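Local coordinates for DnaD domain protein (PDB 2I5U) that is of unknown function but probably takes part in the initiation of DNA replication, at residues K19-F31 against Y60-Q72. Numbering follows the deposited sequence. Where two conformers were deposited one is given.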
loop_
_atom_site.group_PDB
_atom_site.type_symbol
_atom_site.label_atom_id
_atom_site.label_comp_id
_atom_site.label_asym_id
_atom_site.label_seq_id
_atom_site.Cartn_x
_atom_site.Cartn_y
_atom_site.Cartn_z
ATOM N N LYS A 19 3.199 -7.373 10.949
ATOM C CA LYS A 19 3.685 -7.920 9.689
ATOM C C LYS A 19 3.309 -7.038 8.499
ATOM O O LYS A 19 4.127 -6.752 7.631
ATOM C CB LYS A 19 3.129 -9.336 9.464
ATOM C CG LYS A 19 3.627 -10.010 8.161
ATOM C CD LYS A 19 2.896 -11.321 7.844
ATOM C CE LYS A 19 3.495 -11.971 6.568
ATOM N NZ LYS A 19 3.465 -11.098 5.337
ATOM N N THR A 20 2.056 -6.598 8.484
ATOM C CA THR A 20 1.560 -5.822 7.373
ATOM C C THR A 20 2.203 -4.449 7.393
ATOM O O THR A 20 2.534 -3.918 6.328
ATOM C CB THR A 20 0.021 -5.742 7.397
ATOM O OG1 THR A 20 -0.511 -7.068 7.379
ATOM C CG2 THR A 20 -0.513 -4.890 6.183
HETATM N N MSE A 21 2.447 -3.872 8.574
HETATM C CA MSE A 21 3.176 -2.576 8.629
HETATM C C MSE A 21 4.596 -2.721 8.101
HETATM O O MSE A 21 5.119 -1.843 7.376
HETATM C CB MSE A 21 3.205 -1.977 10.035
HETATM C CG MSE A 21 3.435 -0.443 10.039
HETATM SE SE MSE A 21 2.045 0.667 9.149
HETATM C CE MSE A 21 2.902 0.857 7.411
ATOM N N THR A 22 5.236 -3.823 8.467
ATOM C CA THR A 22 6.571 -4.157 7.955
ATOM C C THR A 22 6.520 -4.242 6.438
ATOM O O THR A 22 7.375 -3.702 5.750
ATOM C CB THR A 22 7.069 -5.499 8.538
ATOM O OG1 THR A 22 7.193 -5.371 9.968
ATOM C CG2 THR A 22 8.381 -5.907 7.917
ATOM N N ASP A 23 5.502 -4.927 5.922
ATOM C CA ASP A 23 5.336 -5.111 4.483
ATOM C C ASP A 23 5.161 -3.788 3.766
ATOM O O ASP A 23 5.740 -3.559 2.698
ATOM C CB ASP A 23 4.143 -6.040 4.193
ATOM C CG ASP A 23 4.400 -7.487 4.575
ATOM O OD1 ASP A 23 5.572 -7.926 4.580
ATOM O OD2 ASP A 23 3.434 -8.214 4.872
ATOM N N PHE A 24 4.362 -2.902 4.336
ATOM C CA PHE A 24 4.145 -1.612 3.694
ATOM C C PHE A 24 5.391 -0.719 3.792
ATOM O O PHE A 24 5.665 0.056 2.865
ATOM C CB PHE A 24 2.885 -0.916 4.233
ATOM C CG PHE A 24 1.590 -1.510 3.720
ATOM C CD1 PHE A 24 1.422 -1.887 2.394
ATOM C CD2 PHE A 24 0.514 -1.637 4.557
ATOM C CE1 PHE A 24 0.197 -2.409 1.935
ATOM C CE2 PHE A 24 -0.698 -2.149 4.095
ATOM C CZ PHE A 24 -0.841 -2.540 2.785
ATOM N N ASP A 25 6.123 -0.784 4.911
ATOM C CA ASP A 25 7.395 -0.042 5.033
ATOM C C ASP A 25 8.350 -0.473 3.931
ATOM O O ASP A 25 9.033 0.357 3.307
ATOM C CB ASP A 25 8.087 -0.304 6.379
ATOM C CG ASP A 25 7.487 0.466 7.527
ATOM O OD1 ASP A 25 6.802 1.467 7.279
ATOM O OD2 ASP A 25 7.757 0.078 8.702
ATOM N N TYR A 26 8.393 -1.773 3.688
ATOM C CA TYR A 26 9.263 -2.341 2.668
ATOM C C TYR A 26 8.793 -1.922 1.277
ATOM O O TYR A 26 9.610 -1.643 0.406
ATOM C CB TYR A 26 9.347 -3.858 2.804
ATOM C CG TYR A 26 10.660 -4.377 2.350
ATOM C CD1 TYR A 26 11.769 -4.355 3.201
ATOM C CD2 TYR A 26 10.839 -4.800 1.042
ATOM C CE1 TYR A 26 12.995 -4.789 2.771
ATOM C CE2 TYR A 26 12.071 -5.247 0.609
ATOM C CZ TYR A 26 13.138 -5.232 1.481
ATOM O OH TYR A 26 14.377 -5.642 1.069
ATOM N N TRP A 27 7.478 -1.803 1.079
ATOM C CA TRP A 27 6.942 -1.352 -0.204
ATOM C C TRP A 27 7.326 0.089 -0.475
ATOM O O TRP A 27 7.666 0.434 -1.603
ATOM C CB TRP A 27 5.412 -1.489 -0.242
ATOM C CG TRP A 27 4.961 -2.762 -0.862
ATOM C CD1 TRP A 27 4.255 -3.785 -0.269
ATOM C CD2 TRP A 27 5.162 -3.141 -2.209
ATOM N NE1 TRP A 27 4.026 -4.777 -1.179
ATOM C CE2 TRP A 27 4.579 -4.411 -2.380
ATOM C CE3 TRP A 27 5.821 -2.542 -3.291
ATOM C CZ2 TRP A 27 4.620 -5.091 -3.603
ATOM C CZ3 TRP A 27 5.852 -3.206 -4.507
ATOM C CH2 TRP A 27 5.262 -4.479 -4.649
ATOM N N ILE A 28 7.274 0.930 0.549
ATOM C CA ILE A 28 7.693 2.322 0.398
ATOM C C ILE A 28 9.164 2.369 -0.035
ATOM O O ILE A 28 9.524 3.109 -0.976
ATOM C CB ILE A 28 7.463 3.142 1.698
ATOM C CG1 ILE A 28 5.965 3.340 1.936
ATOM C CG2 ILE A 28 8.176 4.498 1.619
ATOM C CD1 ILE A 28 5.639 3.867 3.312
ATOM N N SER A 29 10.002 1.567 0.621
ATOM C CA SER A 29 11.423 1.475 0.265
ATOM C C SER A 29 11.617 1.009 -1.176
ATOM O O SER A 29 12.499 1.527 -1.900
ATOM C CB SER A 29 12.143 0.532 1.220
ATOM O OG SER A 29 12.285 1.132 2.498
ATOM N N ASP A 30 10.811 0.040 -1.605
ATOM C CA ASP A 30 10.952 -0.524 -2.939
ATOM C C ASP A 30 10.555 0.473 -4.025
ATOM O O ASP A 30 11.217 0.562 -5.063
ATOM C CB ASP A 30 10.201 -1.854 -3.075
ATOM C CG ASP A 30 10.977 -3.032 -2.488
ATOM O OD1 ASP A 30 12.176 -2.882 -2.146
ATOM O OD2 ASP A 30 10.388 -4.117 -2.382
ATOM N N PHE A 31 9.522 1.268 -3.770
ATOM C CA PHE A 31 9.152 2.317 -4.720
ATOM C C PHE A 31 10.205 3.398 -4.746
ATOM O O PHE A 31 10.496 3.944 -5.817
ATOM C CB PHE A 31 7.755 2.881 -4.448
ATOM C CG PHE A 31 6.652 2.024 -5.007
ATOM C CD1 PHE A 31 6.452 1.938 -6.380
ATOM C CD2 PHE A 31 5.863 1.249 -4.179
ATOM C CE1 PHE A 31 5.445 1.117 -6.898
ATOM C CE2 PHE A 31 4.866 0.435 -4.708
ATOM C CZ PHE A 31 4.671 0.367 -6.055
ATOM N N TYR A 60 -4.224 -7.964 2.480
ATOM C CA TYR A 60 -2.897 -7.626 1.973
ATOM C C TYR A 60 -2.600 -8.318 0.648
ATOM O O TYR A 60 -1.938 -7.751 -0.217
ATOM C CB TYR A 60 -1.814 -7.939 3.005
ATOM C CG TYR A 60 -0.441 -7.654 2.475
ATOM C CD1 TYR A 60 0.021 -6.363 2.361
ATOM C CD2 TYR A 60 0.404 -8.681 2.052
ATOM C CE1 TYR A 60 1.296 -6.085 1.850
ATOM C CE2 TYR A 60 1.660 -8.417 1.557
ATOM C CZ TYR A 60 2.101 -7.118 1.433
ATOM O OH TYR A 60 3.392 -6.907 0.941
ATOM N N ASN A 61 -3.032 -9.564 0.505
ATOM C CA ASN A 61 -2.740 -10.293 -0.734
ATOM C C ASN A 61 -3.203 -9.527 -1.966
ATOM O O ASN A 61 -2.474 -9.399 -2.935
ATOM C CB ASN A 61 -3.353 -11.691 -0.713
ATOM C CG ASN A 61 -2.636 -12.643 0.239
ATOM O OD1 ASN A 61 -1.414 -12.566 0.423
ATOM N ND2 ASN A 61 -3.379 -13.576 0.793
ATOM N N TYR A 62 -4.409 -8.996 -1.898
ATOM C CA TYR A 62 -4.991 -8.295 -3.038
ATOM C C TYR A 62 -4.223 -6.992 -3.299
ATOM O O TYR A 62 -3.894 -6.651 -4.456
ATOM C CB TYR A 62 -6.456 -7.993 -2.760
ATOM C CG TYR A 62 -7.228 -7.454 -3.945
ATOM C CD1 TYR A 62 -7.842 -8.313 -4.846
ATOM C CD2 TYR A 62 -7.428 -6.096 -4.103
ATOM C CE1 TYR A 62 -8.573 -7.822 -5.901
ATOM C CE2 TYR A 62 -8.153 -5.607 -5.160
ATOM C CZ TYR A 62 -8.709 -6.475 -6.061
ATOM O OH TYR A 62 -9.477 -5.998 -7.130
ATOM N N ILE A 63 -3.891 -6.289 -2.218
ATOM C CA ILE A 63 -3.145 -5.040 -2.336
ATOM C C ILE A 63 -1.737 -5.280 -2.887
ATOM O O ILE A 63 -1.258 -4.533 -3.736
ATOM C CB ILE A 63 -3.101 -4.304 -0.973
ATOM C CG1 ILE A 63 -4.512 -3.843 -0.597
ATOM C CG2 ILE A 63 -2.139 -3.144 -1.020
ATOM C CD1 ILE A 63 -4.671 -3.596 0.855
ATOM N N ASN A 64 -1.078 -6.310 -2.381
ATOM C CA ASN A 64 0.262 -6.695 -2.837
ATOM C C ASN A 64 0.293 -6.954 -4.356
ATOM O O ASN A 64 1.212 -6.528 -5.043
ATOM C CB ASN A 64 0.717 -7.932 -2.043
ATOM C CG ASN A 64 2.132 -8.320 -2.311
ATOM O OD1 ASN A 64 3.042 -7.510 -2.254
ATOM N ND2 ASN A 64 2.334 -9.599 -2.566
ATOM N N ALA A 65 -0.703 -7.660 -4.860
ATOM C CA ALA A 65 -0.765 -7.941 -6.300
ATOM C C ALA A 65 -0.816 -6.646 -7.097
ATOM O O ALA A 65 -0.143 -6.513 -8.142
ATOM C CB ALA A 65 -1.947 -8.805 -6.613
ATOM N N ILE A 66 -1.617 -5.695 -6.621
ATOM C CA ILE A 66 -1.716 -4.397 -7.280
ATOM C C ILE A 66 -0.378 -3.681 -7.286
ATOM O O ILE A 66 0.084 -3.191 -8.306
ATOM C CB ILE A 66 -2.739 -3.487 -6.588
ATOM C CG1 ILE A 66 -4.141 -4.085 -6.662
ATOM C CG2 ILE A 66 -2.736 -2.102 -7.226
ATOM C CD1 ILE A 66 -5.169 -3.385 -5.786
ATOM N N LEU A 67 0.235 -3.598 -6.121
ATOM C CA LEU A 67 1.521 -2.909 -5.991
ATOM C C LEU A 67 2.643 -3.548 -6.826
ATOM O O LEU A 67 3.508 -2.840 -7.335
ATOM C CB LEU A 67 1.936 -2.834 -4.514
ATOM C CG LEU A 67 1.007 -2.019 -3.614
ATOM C CD1 LEU A 67 1.464 -2.197 -2.175
ATOM C CD2 LEU A 67 0.952 -0.563 -4.033
ATOM N N LYS A 68 2.661 -4.875 -6.933
ATOM C CA LYS A 68 3.705 -5.549 -7.743
ATOM C C LYS A 68 3.620 -5.127 -9.185
ATOM O O LYS A 68 4.664 -4.981 -9.877
ATOM C CB LYS A 68 3.568 -7.067 -7.679
ATOM C CG LYS A 68 4.033 -7.673 -6.397
ATOM C CD LYS A 68 3.915 -9.181 -6.442
ATOM C CE LYS A 68 4.271 -9.814 -5.103
ATOM N NZ LYS A 68 4.036 -11.313 -5.054
ATOM N N ASP A 69 2.386 -4.985 -9.682
ATOM C CA ASP A 69 2.147 -4.505 -11.043
ATOM C C ASP A 69 2.763 -3.132 -11.206
ATOM O O ASP A 69 3.608 -2.909 -12.072
ATOM C CB ASP A 69 0.649 -4.391 -11.345
ATOM C CG ASP A 69 -0.028 -5.724 -11.480
ATOM O OD1 ASP A 69 0.645 -6.710 -11.821
ATOM O OD2 ASP A 69 -1.256 -5.783 -11.267
ATOM N N TRP A 70 2.350 -2.219 -10.337
ATOM C CA TRP A 70 2.780 -0.836 -10.428
ATOM C C TRP A 70 4.299 -0.705 -10.330
ATOM O O TRP A 70 4.911 0.101 -11.049
ATOM C CB TRP A 70 2.088 -0.019 -9.329
ATOM C CG TRP A 70 0.593 0.087 -9.519
ATOM C CD1 TRP A 70 -0.131 -0.331 -10.595
ATOM C CD2 TRP A 70 -0.350 0.673 -8.607
ATOM N NE1 TRP A 70 -1.460 -0.069 -10.406
ATOM C CE2 TRP A 70 -1.625 0.554 -9.195
ATOM C CE3 TRP A 70 -0.238 1.270 -7.346
ATOM C CZ2 TRP A 70 -2.788 1.049 -8.585
ATOM C CZ3 TRP A 70 -1.403 1.754 -6.727
ATOM C CH2 TRP A 70 -2.653 1.633 -7.345
ATOM N N GLU A 71 4.910 -1.516 -9.476
ATOM C CA GLU A 71 6.357 -1.457 -9.259
ATOM C C GLU A 71 7.125 -1.886 -10.501
ATOM O O GLU A 71 8.078 -1.204 -10.917
ATOM C CB GLU A 71 6.757 -2.351 -8.086
ATOM C CG GLU A 71 8.266 -2.415 -7.857
ATOM C CD GLU A 71 8.671 -3.524 -6.925
ATOM O OE1 GLU A 71 8.006 -4.588 -6.920
ATOM O OE2 GLU A 71 9.688 -3.351 -6.195
ATOM N N GLN A 72 6.718 -3.002 -11.102
ATOM C CA GLN A 72 7.388 -3.490 -12.313
ATOM C C GLN A 72 7.211 -2.531 -13.491
ATOM O O GLN A 72 8.131 -2.367 -14.310
ATOM C CB GLN A 72 6.923 -4.911 -12.680
ATOM C CG GLN A 72 5.448 -5.068 -13.017
ATOM C CD GLN A 72 5.129 -4.853 -14.480
ATOM O OE1 GLN A 72 6.032 -4.756 -15.325
ATOM N NE2 GLN A 72 3.829 -4.800 -14.799
HETATM O O HOH W 1 11.760 -1.723 -6.259
#
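Tyr60 opens the contact as a knob held among Thr20, Asp23, Phe24 and Trp27, a worked example of knobs-into-holes packing between the nearly parallel helical segments 19-31 and 60-72, their axes 13° apart, in an all-helical DnaD domain. With CG anti to the backbone N (chi1 177°), its ring reaches across to helix 18-32. There Asp23 OD2, salt-bridged to Lys19, lies over one face, while the ring edge is turned to the face of Phe24 in an offset edge-to-face pair, centroids 5.5 Å apart. One turn on, Ile63 CG2 meets the edge of Phe24 at CE1, 3.8 Å away; Ile4 of helix 2-9 and Ile45 of helix 38-55 also touch the Phe24 side chain. Asn64 OD1 sits at the indole edge of Trp27, whose NE1 divides its N-H between this oxygen and Tyr60 OH, two weak, bent bonds of 3.1 Å each. Leu67 CB then makes a CH-pi contact over the six-membered ring of Trp27, 3.6 Å from its centroid, and CD2 of the same leucine reaches Phe31. Extended Glu71 brings OE2 within 4.0 Å of Asp30 OD2, but one water donates to both Glu71 OE2 and Asp30 O, at 2.6 Å from each.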